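Long-range contacts in NAD-dependent epimerase/dehydratase (Methylobacillus flagellatus KT, PDB 3GPI), which is of unknown function but belongs to the NAD-dependent epimerase/dehydratase family and probably binds NAD(H) or a related nicotinamide adenine dinucleotide through its Rossmann-type domain: residues Ile66-Cys70 with Gly88-Leu93; Met165-Ala169 with Val220-Leu224; Arg178-Asn183 with Val243-Leu249. All coordinates share one frame; numbering follows the deposited sequence.

Interaction 1 of 3, residues Ile66-Cys70 with Gly88-Leu93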
ATOM      1  N   ILE A  66       0.869  12.653 -13.627  1.00 13.71           N
ATOM      2  CA  ILE A  66       0.727  12.063 -12.308  1.00 12.82           C
ATOM      3  C   ILE A  66       1.894  11.116 -12.044  1.00 12.30           C
ATOM      4  O   ILE A  66       2.243  10.292 -12.908  1.00 13.09           O
ATOM      5  CB  ILE A  66      -0.599  11.267 -12.181  1.00 13.19           C
ATOM      6  CG1 ILE A  66      -1.818  12.121 -12.493  1.00 16.57           C
ATOM      7  CG2 ILE A  66      -0.733  10.575 -10.815  1.00 15.14           C
ATOM      8  CD1 ILE A  66      -2.175  13.155 -11.461  1.00 21.55           C
ATOM      9  N   LEU A  67       2.535  11.268 -10.873  1.00 12.67           N
ATOM     10  CA  LEU A  67       3.489  10.276 -10.388  1.00 12.98           C
ATOM     11  C   LEU A  67       2.867   9.469  -9.272  1.00 13.07           C
ATOM     12  O   LEU A  67       2.348  10.069  -8.335  1.00 13.05           O
ATOM     13  CB  LEU A  67       4.736  10.975  -9.865  1.00 13.65           C
ATOM     14  CG  LEU A  67       5.760  10.082  -9.146  1.00 14.03           C
ATOM     15  CD1 LEU A  67       6.368   9.028 -10.063  1.00 16.87           C
ATOM     16  CD2 LEU A  67       6.855  10.978  -8.539  1.00 14.97           C
ATOM     17  N   VAL A  68       2.897   8.132  -9.379  1.00 12.94           N
ATOM     18  CA  VAL A  68       2.567   7.285  -8.233  1.00 12.45           C
ATOM     19  C   VAL A  68       3.876   6.645  -7.795  1.00 12.16           C
ATOM     20  O   VAL A  68       4.485   5.916  -8.579  1.00 14.04           O
ATOM     21  CB  VAL A  68       1.537   6.177  -8.599  1.00 11.89           C
ATOM     22  CG1 VAL A  68       1.201   5.377  -7.358  1.00 13.70           C
ATOM     23  CG2 VAL A  68       0.290   6.806  -9.177  1.00 13.23           C
ATOM     24  N   TYR A  69       4.310   6.943  -6.578  1.00 14.22           N
ATOM     25  CA  TYR A  69       5.595   6.467  -6.121  1.00 16.06           C
ATOM     26  C   TYR A  69       5.375   5.369  -5.094  1.00 16.78           C
ATOM     27  O   TYR A  69       4.861   5.638  -4.016  1.00 16.27           O
ATOM     28  CB  TYR A  69       6.385   7.637  -5.528  1.00 16.89           C
ATOM     29  CG  TYR A  69       7.841   7.335  -5.292  1.00 19.47           C
ATOM     30  CD1 TYR A  69       8.774   7.529  -6.297  1.00 19.95           C
ATOM     31  CD2 TYR A  69       8.269   6.831  -4.067  1.00 22.67           C
ATOM     32  CE1 TYR A  69      10.100   7.234  -6.096  1.00 23.53           C
ATOM     33  CE2 TYR A  69       9.604   6.556  -3.844  1.00 25.72           C
ATOM     34  CZ  TYR A  69      10.505   6.748  -4.867  1.00 25.27           C
ATOM     35  OH  TYR A  69      11.824   6.448  -4.654  1.00 27.40           O
ATOM     36  N   CYS A  70       5.777   4.164  -5.476  1.00 18.39           N
ATOM     37  CA  CYS A  70       5.589   2.954  -4.668  1.00 21.81           C
ATOM     38  C   CYS A  70       6.910   2.421  -4.098  1.00 23.59           C
ATOM     39  O   CYS A  70       6.867   1.522  -3.253  1.00 24.62           O
ATOM     40  CB  CYS A  70       5.011   1.861  -5.545  1.00 22.83           C
ATOM     41  SG  CYS A  70       3.531   2.294  -6.439  1.00 26.29           S
ATOM     42  N   GLY A  88      15.500   8.200  -3.094  1.00 31.85           N
ATOM     43  CA  GLY A  88      14.846   7.703  -4.302  1.00 29.15           C
ATOM     44  C   GLY A  88      13.739   8.631  -4.792  1.00 27.22           C
ATOM     45  O   GLY A  88      13.580   8.853  -6.010  1.00 26.56           O
ATOM     46  N   LEU A  89      12.949   9.134  -3.848  1.00 25.40           N
ATOM     47  CA  LEU A  89      11.883  10.091  -4.149  1.00 23.83           C
ATOM     48  C   LEU A  89      12.445  11.444  -4.600  1.00 24.51           C
ATOM     49  O   LEU A  89      11.946  12.069  -5.536  1.00 22.91           O
ATOM     50  CB  LEU A  89      10.981  10.263  -2.922  1.00 24.65           C
ATOM     51  CG  LEU A  89       9.868  11.321  -3.014  1.00 21.31           C
ATOM     52  CD1 LEU A  89       8.852  10.995  -4.151  1.00 22.91           C
ATOM     53  CD2 LEU A  89       9.155  11.468  -1.683  1.00 23.43           C
ATOM     54  N   ARG A  90      13.495  11.902  -3.916  1.00 24.86           N
ATOM     55  CA  ARG A  90      14.139  13.167  -4.281  0.50 24.36           C
ATOM     56  C   ARG A  90      14.725  13.077  -5.690  1.00 23.17           C
ATOM     57  O   ARG A  90      14.511  14.007  -6.489  1.00 23.36           O
ATOM     58  CB  ARG A  90      15.224  13.613  -3.276  0.50 24.53           C
ATOM     59  CG  ARG A  90      15.646  15.071  -3.473  0.50 24.48           C
ATOM     60  CD  ARG A  90      16.927  15.415  -2.714  0.50 27.18           C
ATOM     61  NE  ARG A  90      16.783  15.225  -1.276  0.50 28.50           N
ATOM     62  CZ  ARG A  90      16.125  16.062  -0.483  0.50 28.67           C
ATOM     63  NH1 ARG A  90      15.548  17.138  -1.006  0.50 28.99           N
ATOM     64  NH2 ARG A  90      16.038  15.826   0.822  0.50 30.15           N
ATOM     65  N   ASN A  91      15.402  11.976  -5.987  1.00 23.48           N
ATOM     66  CA  ASN A  91      16.027  11.748  -7.294  1.00 21.57           C
ATOM     67  C   ASN A  91      14.965  11.718  -8.384  1.00 21.48           C
ATOM     68  O   ASN A  91      15.144  12.335  -9.437  1.00 21.51           O
ATOM     69  CB  ASN A  91      16.840  10.451  -7.313  1.00 22.11           C
ATOM     70  CG  ASN A  91      18.095  10.535  -6.450  1.00 20.51           C
ATOM     71  OD1 ASN A  91      18.489  11.620  -6.023  1.00 23.43           O
ATOM     72  ND2 ASN A  91      18.694   9.395  -6.196  1.00 24.22           N
ATOM     73  N   THR A  92      13.859  11.030  -8.106  1.00 20.55           N
ATOM     74  CA  THR A  92      12.762  10.895  -9.068  1.00 19.82           C
ATOM     75  C   THR A  92      12.099  12.241  -9.314  1.00 19.06           C
ATOM     76  O   THR A  92      11.861  12.626 -10.473  1.00 17.52           O
ATOM     77  CB  THR A  92      11.721   9.886  -8.563  1.00 19.43           C
ATOM     78  OG1 THR A  92      12.319   8.594  -8.454  1.00 20.43           O
ATOM     79  CG2 THR A  92      10.592   9.746  -9.559  1.00 19.40           C
ATOM     80  N   LEU A  93      11.783  12.998  -8.273  1.00 18.95           N
ATOM     81  CA  LEU A  93      11.204  14.301  -8.478  1.00 19.99           C
ATOM     82  C   LEU A  93      12.127  15.243  -9.239  1.00 20.14           C
ATOM     83  O   LEU A  93      11.706  15.947 -10.145  1.00 21.15           O
ATOM     84  CB  LEU A  93      10.805  14.925  -7.152  1.00 20.77           C
ATOM     85  CG  LEU A  93       9.726  14.146  -6.405  1.00 21.06           C
ATOM     86  CD1 LEU A  93       9.645  14.642  -4.945  1.00 21.17           C
ATOM     87  CD2 LEU A  93       8.383  14.329  -7.112  1.00 21.59           C
TER

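Interaction 2 of 3, residues Met165-Ala169 with Val220-Leu224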
ATOM      1  N   MET A 165      -0.601 -15.028   6.021  1.00 15.36           N
ATOM      2  CA  MET A 165      -1.526 -15.325   7.114  0.50 14.91           C
ATOM      3  C   MET A 165      -2.204 -16.677   6.888  1.00 14.68           C
ATOM      4  O   MET A 165      -2.482 -17.426   7.838  1.00 14.76           O
ATOM      5  CB  MET A 165      -2.604 -14.234   7.262  0.50 15.57           C
ATOM      6  CG  MET A 165      -2.163 -12.926   7.975  0.50 15.25           C
ATOM      7  SD  MET A 165      -1.422 -13.091   9.636  0.50 17.11           S
ATOM      8  CE  MET A 165       0.274 -13.158   9.109  0.50 18.12           C
ATOM      9  N   ILE A 166      -2.501 -16.974   5.624  1.00 15.03           N
ATOM     10  CA  ILE A 166      -3.123 -18.266   5.264  1.00 14.82           C
ATOM     11  C   ILE A 166      -2.185 -19.414   5.602  1.00 15.72           C
ATOM     12  O   ILE A 166      -2.641 -20.428   6.177  1.00 14.28           O
ATOM     13  CB  ILE A 166      -3.544 -18.316   3.776  1.00 14.91           C
ATOM     14  CG1 ILE A 166      -4.787 -17.461   3.575  1.00 17.04           C
ATOM     15  CG2 ILE A 166      -3.820 -19.766   3.274  1.00 16.73           C
ATOM     16  CD1 ILE A 166      -5.219 -17.331   2.128  1.00 17.18           C
ATOM     17  N   ARG A 167      -0.907 -19.247   5.287  1.00 14.83           N
ATOM     18  CA  ARG A 167       0.064 -20.305   5.596  1.00 15.15           C
ATOM     19  C   ARG A 167       0.283 -20.390   7.099  1.00 15.11           C
ATOM     20  O   ARG A 167       0.259 -21.508   7.642  1.00 16.67           O
ATOM     21  CB  ARG A 167       1.385 -20.087   4.843  1.00 16.70           C
ATOM     22  CG  ARG A 167       1.220 -20.247   3.321  1.00 19.09           C
ATOM     23  CD  ARG A 167       2.570 -20.144   2.615  1.00 20.01           C
ATOM     24  NE  ARG A 167       3.311 -18.924   2.971  1.00 21.47           N
ATOM     25  CZ  ARG A 167       3.276 -17.787   2.281  1.00 21.28           C
ATOM     26  NH1 ARG A 167       2.539 -17.655   1.184  1.00 21.62           N
ATOM     27  NH2 ARG A 167       3.982 -16.768   2.697  1.00 22.76           N
ATOM     28  N   GLN A 168       0.452 -19.260   7.785  1.00 15.59           N
ATOM     29  CA  GLN A 168       0.698 -19.282   9.211  1.00 15.94           C
ATOM     30  C   GLN A 168      -0.492 -19.929   9.956  1.00 15.09           C
ATOM     31  O   GLN A 168      -0.316 -20.584  10.987  1.00 14.51           O
ATOM     32  CB  GLN A 168       0.909 -17.892   9.765  1.00 17.08           C
ATOM     33  CG  GLN A 168       1.331 -17.916  11.260  1.00 22.02           C
ATOM     34  CD  GLN A 168       1.837 -16.607  11.842  1.00 30.04           C
ATOM     35  OE1 GLN A 168       1.342 -15.510  11.541  1.00 30.17           O
ATOM     36  NE2 GLN A 168       2.799 -16.737  12.743  1.00 31.68           N
ATOM     37  N   ALA A 169      -1.699 -19.725   9.465  1.00 14.29           N
ATOM     38  CA  ALA A 169      -2.890 -20.289  10.093  1.00 14.65           C
ATOM     39  C   ALA A 169      -2.877 -21.818  10.076  1.00 15.10           C
ATOM     40  O   ALA A 169      -3.577 -22.441  10.858  1.00 17.04           O
ATOM     41  CB  ALA A 169      -4.133 -19.770   9.371  1.00 14.42           C
ATOM     42  N   VAL A 220      -4.586 -10.639  16.063  1.00 11.84           N
ATOM     43  CA  VAL A 220      -3.978 -11.606  15.142  1.00 12.41           C
ATOM     44  C   VAL A 220      -4.499 -13.039  15.414  1.00 12.55           C
ATOM     45  O   VAL A 220      -4.697 -13.814  14.501  1.00 12.70           O
ATOM     46  CB  VAL A 220      -2.424 -11.513  15.136  1.00 12.23           C
ATOM     47  CG1 VAL A 220      -1.805 -11.985  16.476  1.00 15.01           C
ATOM     48  CG2 VAL A 220      -1.824 -12.235  13.956  1.00 14.03           C
ATOM     49  N   HIS A 221      -4.734 -13.376  16.676  1.00 12.56           N
ATOM     50  CA  HIS A 221      -5.243 -14.711  16.963  1.00 11.79           C
ATOM     51  C   HIS A 221      -6.641 -14.942  16.459  1.00 12.76           C
ATOM     52  O   HIS A 221      -6.976 -16.053  16.099  1.00 13.74           O
ATOM     53  CB  HIS A 221      -5.144 -15.044  18.479  1.00 12.95           C
ATOM     54  CG  HIS A 221      -3.772 -15.476  18.894  1.00 13.39           C
ATOM     55  ND1 HIS A 221      -3.476 -16.795  19.168  1.00 16.05           N
ATOM     56  CD2 HIS A 221      -2.614 -14.778  19.050  1.00 14.57           C
ATOM     57  CE1 HIS A 221      -2.193 -16.886  19.479  1.00 15.56           C
ATOM     58  NE2 HIS A 221      -1.649 -15.684  19.419  1.00 15.33           N
ATOM     59  N   ASP A 222      -7.462 -13.897  16.418  1.00 12.50           N
ATOM     60  CA  ASP A 222      -8.779 -14.088  15.844  1.00 12.83           C
ATOM     61  C   ASP A 222      -8.693 -14.345  14.344  1.00 13.29           C
ATOM     62  O   ASP A 222      -9.437 -15.163  13.805  1.00 12.63           O
ATOM     63  CB  ASP A 222      -9.674 -12.873  16.092  1.00 12.80           C
ATOM     64  CG  ASP A 222     -10.132 -12.747  17.541  1.00 15.38           C
ATOM     65  OD1 ASP A 222      -9.915 -13.676  18.347  1.00 17.26           O
ATOM     66  OD2 ASP A 222     -10.699 -11.684  17.829  1.00 17.27           O
ATOM     67  N   LEU A 223      -7.787 -13.666  13.658  1.00 11.97           N
ATOM     68  CA  LEU A 223      -7.619 -13.884  12.229  1.00 12.94           C
ATOM     69  C   LEU A 223      -7.061 -15.284  11.975  1.00 12.28           C
ATOM     70  O   LEU A 223      -7.570 -15.992  11.116  1.00 13.46           O
ATOM     71  CB  LEU A 223      -6.671 -12.815  11.663  1.00 12.90           C
ATOM     72  CG  LEU A 223      -6.360 -12.994  10.185  1.00 12.38           C
ATOM     73  CD1 LEU A 223      -7.626 -12.962   9.292  1.00 14.49           C
ATOM     74  CD2 LEU A 223      -5.397 -11.938   9.701  1.00 14.96           C
ATOM     75  N   LEU A 224      -6.053 -15.673  12.746  1.00 13.11           N
ATOM     76  CA  LEU A 224      -5.433 -16.994  12.574  1.00 12.54           C
ATOM     77  C   LEU A 224      -6.435 -18.104  12.848  1.00 13.02           C
ATOM     78  O   LEU A 224      -6.480 -19.043  12.076  1.00 12.89           O
ATOM     79  CB  LEU A 224      -4.190 -17.112  13.441  1.00 14.14           C
ATOM     80  CG  LEU A 224      -3.007 -16.280  13.010  1.00 13.14           C
ATOM     81  CD1 LEU A 224      -2.010 -16.194  14.181  1.00 15.96           C
ATOM     82  CD2 LEU A 224      -2.362 -16.851  11.727  1.00 15.42           C
TER

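Interaction 3 of 3, residues Arg178-Asn183 with Val243-Leu249. With EDO (1,2-ethanediol), chain C.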
ATOM      1  N   ARG A 178       2.109 -12.930  21.462  1.00 21.10           N
ATOM      2  CA  ARG A 178       1.368 -11.696  21.713  1.00 19.98           C
ATOM      3  C   ARG A 178       0.211 -11.590  20.732  1.00 19.22           C
ATOM      4  O   ARG A 178       0.414 -11.780  19.533  1.00 22.78           O
ATOM      5  CB  ARG A 178       2.280 -10.503  21.526  1.00 21.03           C
ATOM      6  CG  ARG A 178       1.707  -9.269  22.111  1.00 25.57           C
ATOM      7  CD  ARG A 178       1.943  -8.154  21.184  1.00 33.93           C
ATOM      8  NE  ARG A 178       2.398  -6.987  21.893  1.00 36.10           N
ATOM      9  CZ  ARG A 178       2.921  -5.912  21.316  1.00 34.21           C
ATOM     10  NH1 ARG A 178       3.043  -5.826  19.989  1.00 33.51           N
ATOM     11  NH2 ARG A 178       3.303  -4.912  22.083  1.00 34.19           N
ATOM     12  N   ASN A 179      -0.962 -11.243  21.241  1.00 16.21           N
ATOM     13  CA  ASN A 179      -2.177 -11.137  20.425  1.00 13.87           C
ATOM     14  C   ASN A 179      -2.500  -9.682  20.086  1.00 13.75           C
ATOM     15  O   ASN A 179      -3.415  -9.097  20.643  1.00 14.13           O
ATOM     16  CB  ASN A 179      -3.324 -11.831  21.183  1.00 13.40           C
ATOM     17  CG  ASN A 179      -4.568 -11.945  20.368  1.00 12.94           C
ATOM     18  OD1 ASN A 179      -4.507 -11.835  19.130  1.00 14.64           O
ATOM     19  ND2 ASN A 179      -5.694 -12.183  21.007  1.00 16.38           N
ATOM     20  N   ALA A 180      -1.723  -9.131  19.153  1.00 13.89           N
ATOM     21  CA  ALA A 180      -1.793  -7.708  18.805  1.00 14.45           C
ATOM     22  C   ALA A 180      -2.846  -7.433  17.741  1.00 13.22           C
ATOM     23  O   ALA A 180      -3.177  -8.298  16.945  1.00 13.63           O
ATOM     24  CB  ALA A 180      -0.438  -7.276  18.322  1.00 15.41           C
ATOM     25  N   TRP A 181      -3.355  -6.208  17.718  1.00 13.01           N
ATOM     26  CA  TRP A 181      -4.206  -5.758  16.622  1.00 13.60           C
ATOM     27  C   TRP A 181      -3.505  -5.814  15.277  1.00 13.80           C
ATOM     28  O   TRP A 181      -2.304  -5.551  15.158  1.00 14.82           O
ATOM     29  CB  TRP A 181      -4.647  -4.318  16.881  1.00 13.83           C
ATOM     30  CG  TRP A 181      -5.611  -4.242  18.003  1.00 14.15           C
ATOM     31  CD1 TRP A 181      -5.327  -3.913  19.314  1.00 17.08           C
ATOM     32  CD2 TRP A 181      -6.996  -4.561  17.959  1.00 13.36           C
ATOM     33  NE1 TRP A 181      -6.470  -3.970  20.063  1.00 15.67           N
ATOM     34  CE2 TRP A 181      -7.518  -4.362  19.266  1.00 15.45           C
ATOM     35  CE3 TRP A 181      -7.876  -4.943  16.923  1.00 14.00           C
ATOM     36  CZ2 TRP A 181      -8.869  -4.577  19.577  1.00 15.76           C
ATOM     37  CZ3 TRP A 181      -9.231  -5.144  17.234  1.00 16.48           C
ATOM     38  CH2 TRP A 181      -9.708  -4.954  18.547  1.00 15.10           C
ATOM     39  N   THR A 182      -4.268  -6.200  14.251  1.00 12.51           N
ATOM     40  CA  THR A 182      -3.750  -6.227  12.884  1.00 13.12           C
ATOM     41  C   THR A 182      -4.699  -5.457  11.972  1.00 12.89           C
ATOM     42  O   THR A 182      -5.945  -5.565  12.108  1.00 14.40           O
ATOM     43  CB  THR A 182      -3.549  -7.689  12.368  1.00 13.34           C
ATOM     44  OG1 THR A 182      -4.806  -8.400  12.352  1.00 14.90           O
ATOM     45  CG2 THR A 182      -2.539  -8.446  13.231  1.00 14.85           C
ATOM     46  N   ASN A 183      -4.091  -4.729  11.038  1.00 12.01           N
ATOM     47  CA  ASN A 183      -4.794  -3.851  10.093  1.00 11.41           C
ATOM     48  C   ASN A 183      -4.343  -4.261   8.723  1.00 12.72           C
ATOM     49  O   ASN A 183      -3.166  -4.553   8.495  1.00 14.15           O
ATOM     50  CB  ASN A 183      -4.422  -2.405  10.333  1.00 11.84           C
ATOM     51  CG  ASN A 183      -4.801  -1.924  11.721  1.00 12.48           C
ATOM     52  OD1 ASN A 183      -5.935  -1.540  11.974  1.00 13.46           O
ATOM     53  ND2 ASN A 183      -3.841  -1.972  12.634  1.00 14.37           N
ATOM     54  N   VAL A 243      -5.916  -9.523  24.340  1.00 21.83           N
ATOM     55  CA  VAL A 243      -5.726  -8.650  23.185  1.00 22.16           C
ATOM     56  C   VAL A 243      -4.901  -7.459  23.632  1.00 21.81           C
ATOM     57  O   VAL A 243      -5.335  -6.685  24.510  1.00 23.71           O
ATOM     58  CB  VAL A 243      -7.072  -8.193  22.631  1.00 22.13           C
ATOM     59  CG1 VAL A 243      -6.874  -7.180  21.484  1.00 22.26           C
ATOM     60  CG2 VAL A 243      -7.889  -9.398  22.164  1.00 23.63           C
ATOM     61  N   GLN A 244      -3.723  -7.305  23.040  1.00 20.39           N
ATOM     62  CA  GLN A 244      -2.817  -6.238  23.417  1.00 20.80           C
ATOM     63  C   GLN A 244      -1.717  -6.069  22.377  1.00 18.87           C
ATOM     64  O   GLN A 244      -1.094  -7.032  21.946  1.00 18.80           O
ATOM     65  CB  GLN A 244      -2.227  -6.532  24.817  1.00 21.37           C
ATOM     66  CG  GLN A 244      -1.475  -5.355  25.392  1.00 26.37           C
ATOM     67  CD  GLN A 244      -0.014  -5.404  25.061  1.00 31.45           C
ATOM     68  OE1 GLN A 244       0.628  -6.455  25.196  1.00 32.58           O
ATOM     69  NE2 GLN A 244       0.540  -4.265  24.637  1.00 32.58           N
ATOM     70  N   GLY A 245      -1.507  -4.831  21.935  1.00 19.13           N
ATOM     71  CA  GLY A 245      -0.416  -4.532  21.041  1.00 16.76           C
ATOM     72  C   GLY A 245      -0.828  -3.887  19.717  1.00 15.51           C
ATOM     73  O   GLY A 245      -1.961  -4.036  19.250  1.00 15.38           O
ATOM     74  N   ASN A 246       0.105  -3.123  19.155  1.00 15.88           N
ATOM     75  CA  ASN A 246      -0.108  -2.394  17.913  1.00 15.96           C
ATOM     76  C   ASN A 246      -1.242  -1.373  18.097  1.00 16.91           C
ATOM     77  O   ASN A 246      -1.305  -0.758  19.164  1.00 17.01           O
ATOM     78  CB  ASN A 246      -0.345  -3.342  16.729  1.00 16.38           C
ATOM     79  CG  ASN A 246      -0.090  -2.662  15.394  1.00 17.70           C
ATOM     80  OD1 ASN A 246       0.758  -1.762  15.260  1.00 21.09           O
ATOM     81  ND2 ASN A 246      -0.845  -3.062  14.403  1.00 17.41           N
ATOM     82  N   LYS A 247      -2.144  -1.186  17.127  1.00 16.70           N
ATOM     83  CA  LYS A 247      -3.207  -0.168  17.237  1.00 16.25           C
ATOM     84  C   LYS A 247      -4.290  -0.485  16.258  1.00 15.50           C
ATOM     85  O   LYS A 247      -4.114  -1.382  15.439  1.00 14.81           O
ATOM     86  CB  LYS A 247      -2.665   1.239  16.934  1.00 17.53           C
ATOM     87  CG  LYS A 247      -2.203   1.404  15.487  1.00 19.51           C
ATOM     88  CD  LYS A 247      -0.729   1.227  15.318  1.00 21.42           C
ATOM     89  CE  LYS A 247      -0.441   0.984  13.831  1.00 22.94           C
ATOM     90  NZ  LYS A 247       0.974   0.705  13.590  1.00 20.80           N
ATOM     91  N   LYS A 248      -5.390   0.249  16.334  1.00 14.98           N
ATOM     92  CA  LYS A 248      -6.470   0.102  15.357  1.00 14.86           C
ATOM     93  C   LYS A 248      -6.441   1.326  14.498  1.00 16.21           C
ATOM     94  O   LYS A 248      -6.284   2.435  14.976  1.00 16.51           O
ATOM     95  CB  LYS A 248      -7.832  -0.005  16.049  1.00 15.37           C
ATOM     96  CG  LYS A 248      -7.953  -1.261  16.926  1.00 15.60           C
ATOM     97  CD  LYS A 248      -9.269  -1.308  17.711  1.00 19.78           C
ATOM     98  CE  LYS A 248      -9.276  -0.278  18.837  1.00 23.11           C
ATOM     99  NZ  LYS A 248     -10.343  -0.531  19.864  1.00 26.37           N
ATOM    100  N   LEU A 249      -6.583   1.123  13.204  1.00 15.00           N
ATOM    101  CA  LEU A 249      -6.558   2.244  12.282  1.00 14.85           C
ATOM    102  C   LEU A 249      -7.907   2.455  11.622  1.00 13.90           C
ATOM    103  O   LEU A 249      -8.526   1.525  11.092  1.00 15.46           O
ATOM    104  CB  LEU A 249      -5.476   1.973  11.227  1.00 14.66           C
ATOM    105  CG  LEU A 249      -4.055   1.867  11.727  1.00 16.84           C
ATOM    106  CD1 LEU A 249      -3.169   1.135  10.736  1.00 19.72           C
ATOM    107  CD2 LEU A 249      -3.535   3.250  12.038  1.00 20.58           C
TER
HETATM  108  C1  EDO C 286      -1.244  -4.205  11.705  1.00 27.77           C
HETATM  109  O1  EDO C 286      -1.180  -5.356  10.909  1.00 28.72           O
HETATM  110  C2  EDO C 286      -1.046  -2.981  10.880  1.00 25.24           C
HETATM  111  O2  EDO C 286      -0.824  -1.823  11.631  1.00 33.55           O
HETATM  112  O   HOH W   1      -7.768  -1.111   9.893  1.00 22.20           O

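Interaction 1 of 3, residues Ile66-Cys70 with Gly88-Leu93
Tyr-69 lays one face of its ring against Leu-89, whose CD1 sits 4.1 Å from the ring centroid and 15° off the normal, a CH-pi contact displaced toward the CG side of the ring. With CG anti to the backbone N (chi1 -167°), the ring reaches from the strand to the helix, and its OH comes to rest against the helix backbone at Gly-88 and Leu-89: Tyr-69 OH lies 2.9 Å from Gly-88 C. The angle to the nearby Leu-89 N is poor, so this is close packing and not a hydrogen bond; Gly-88, lacking a side chain, permits the approach. At the ring edge, Thr-92 OG1 stands 3.5 Å from Tyr-69 CE1. That hydroxyl is fixed by donating to Gly-88 O at 2.8 Å, on the other face of the carbonyl plane from the Thr-92 N that also binds this oxygen. Thr-92 CG2 thereby turns to the strand, 4.1 Å from Leu-67 CD2, a methyl that also meets Leu-93 CD2 at 3.9 Å. Farther out, Leu-143 of helix 132-143 packs on Leu-89 and Leu-93, while Leu-7 and Ala-9 of strand 6-9 touch Leu-67 and Tyr-69. The axes of 88-93, part of helix 86-95, and of 66-69 run nearly antiparallel, at 162°, on the path to the parallel strand 103-109: the beta-alpha-beta crossover of a Rossmann-type fold.

Interaction 2 of 3, residues Met165-Ala169 with Val220-Leu224
The short helix 164-168 meets the first turn of helix 220-230 through Met-165, Gln-168 and Ala-169 on one side and Val-220, Leu-223 and Leu-224 on the other, a helix-to-helix contact in the smaller part of the molecule, away from the Rossmann-type core. Leu-224 has the largest share of it. Its CG is anti to the carbonyl carbon (chi1 -70°), which sends CD2 across to the backbone of 165-169. Leu-224 CD2 lies 3.7 Å from Ala-169 N and 3.9 Å from Met-165 O, beside the backbone hydrogen bond that joins those two atoms. Gln-168 adds its aliphatic stem, CG standing 3.9 Å from the same Leu-224 CD2, the two side chains meeting at a slant. In return Ala-169 CB touches Leu-224 O at 3.7 Å, and the two residues bring their CA atoms within 4.8 Å. Met-165 crosses Leu-223 at about a right angle, with Met-165 CG 3.8 Å from Leu-223 CD2. Its SD bends on toward Val-220 CG2; a second conformer was deposited for this methionine, so the placing of its sulfur is less certain. Tyr-270 and Tyr-266 of helix 266-277 extend the apolar patch beyond Met-165 and Leu-223, and Trp-175 packs on Leu-224. No hydrogen bond spans the two segments. The amide of Gln-168 turns instead to Gln-174 O through a weak bond, and the imidazole of His-221 to Pro-176 O. Cohesion here therefore rests on dispersion and the burial of methyl groups, Met-165 O and Ala-169 N, beside Leu-224 CD2, being bonded to each other.

Interaction 3 of 3, residues Arg178-Asn183 with Val243-Leu249
Trp-181 holds its indole between two aliphatic side chains. Over one face runs Lys-248, whose CD lies 3.6 Å from the centroid of the six-membered ring and 5° off the normal, a CH-pi contact; from the other side of the ring plane Val-243 CG1 comes to 3.6 Å from Trp-181 CE2, nearer the rim. Glu-118 accepts the indole N-H. With an alanine here, a gap would probably open between Lys-248 and Val-243, and Glu-118 would lose that donor. Asn-183, its CG anti to the carbonyl carbon (chi1 -61°), straddles Lys-248: ND2 gives a nearly straight bond (169°) to Lys-247 O at 2.9 Å, in its own amide plane, while OD1 receives Leu-249 N at 3.0 Å and a water that also binds Leu-249 O. Asn-246 ND2 donates to Trp-181 O at 3.0 Å and to a bound 1,2-ethanediol, probably from the crystallisation liquor. At the other end the Arg-178 guanidinium lies flat over Gly-245 CA, which stands 3.6 Å from Arg-178 CZ, and Glu-116 forms a salt bridge with its NH2. Two backbone bonds, Gln-244 N to Asn-179 O and Trp-181 N to Gly-245 O, align the segments between these side chains. Asparagine amides thus supplement the two backbone bonds, Asn-183 holding Lys-247 O and Leu-249 N with the donor and acceptor of one side chain.

In the fold
Interaction 1 lies within the Rossmann-type core, whereas interactions 2 and 3 sit on the opposite side of the chain's centre; their centres are about 34 and about 31 Å away from that of interaction 1. Interaction 1 closes before the others open. Interactions 2 and 3 have centres about 13 Å apart and interleave along the chain, in the order 165-169, 178-183, 220-224, 243-249. They touch directly: Val-220 N hydrogen-bonds to Ala-180 O, and His-221 N to Asn-179 OD1, so the start of helix 220-230 is tied to the approach to strand 181-186. That strand belongs to the same sheet as strand 66-69, linking the core to the smaller part, which in extended short-chain dehydrogenases binds the substrate and probably does so here.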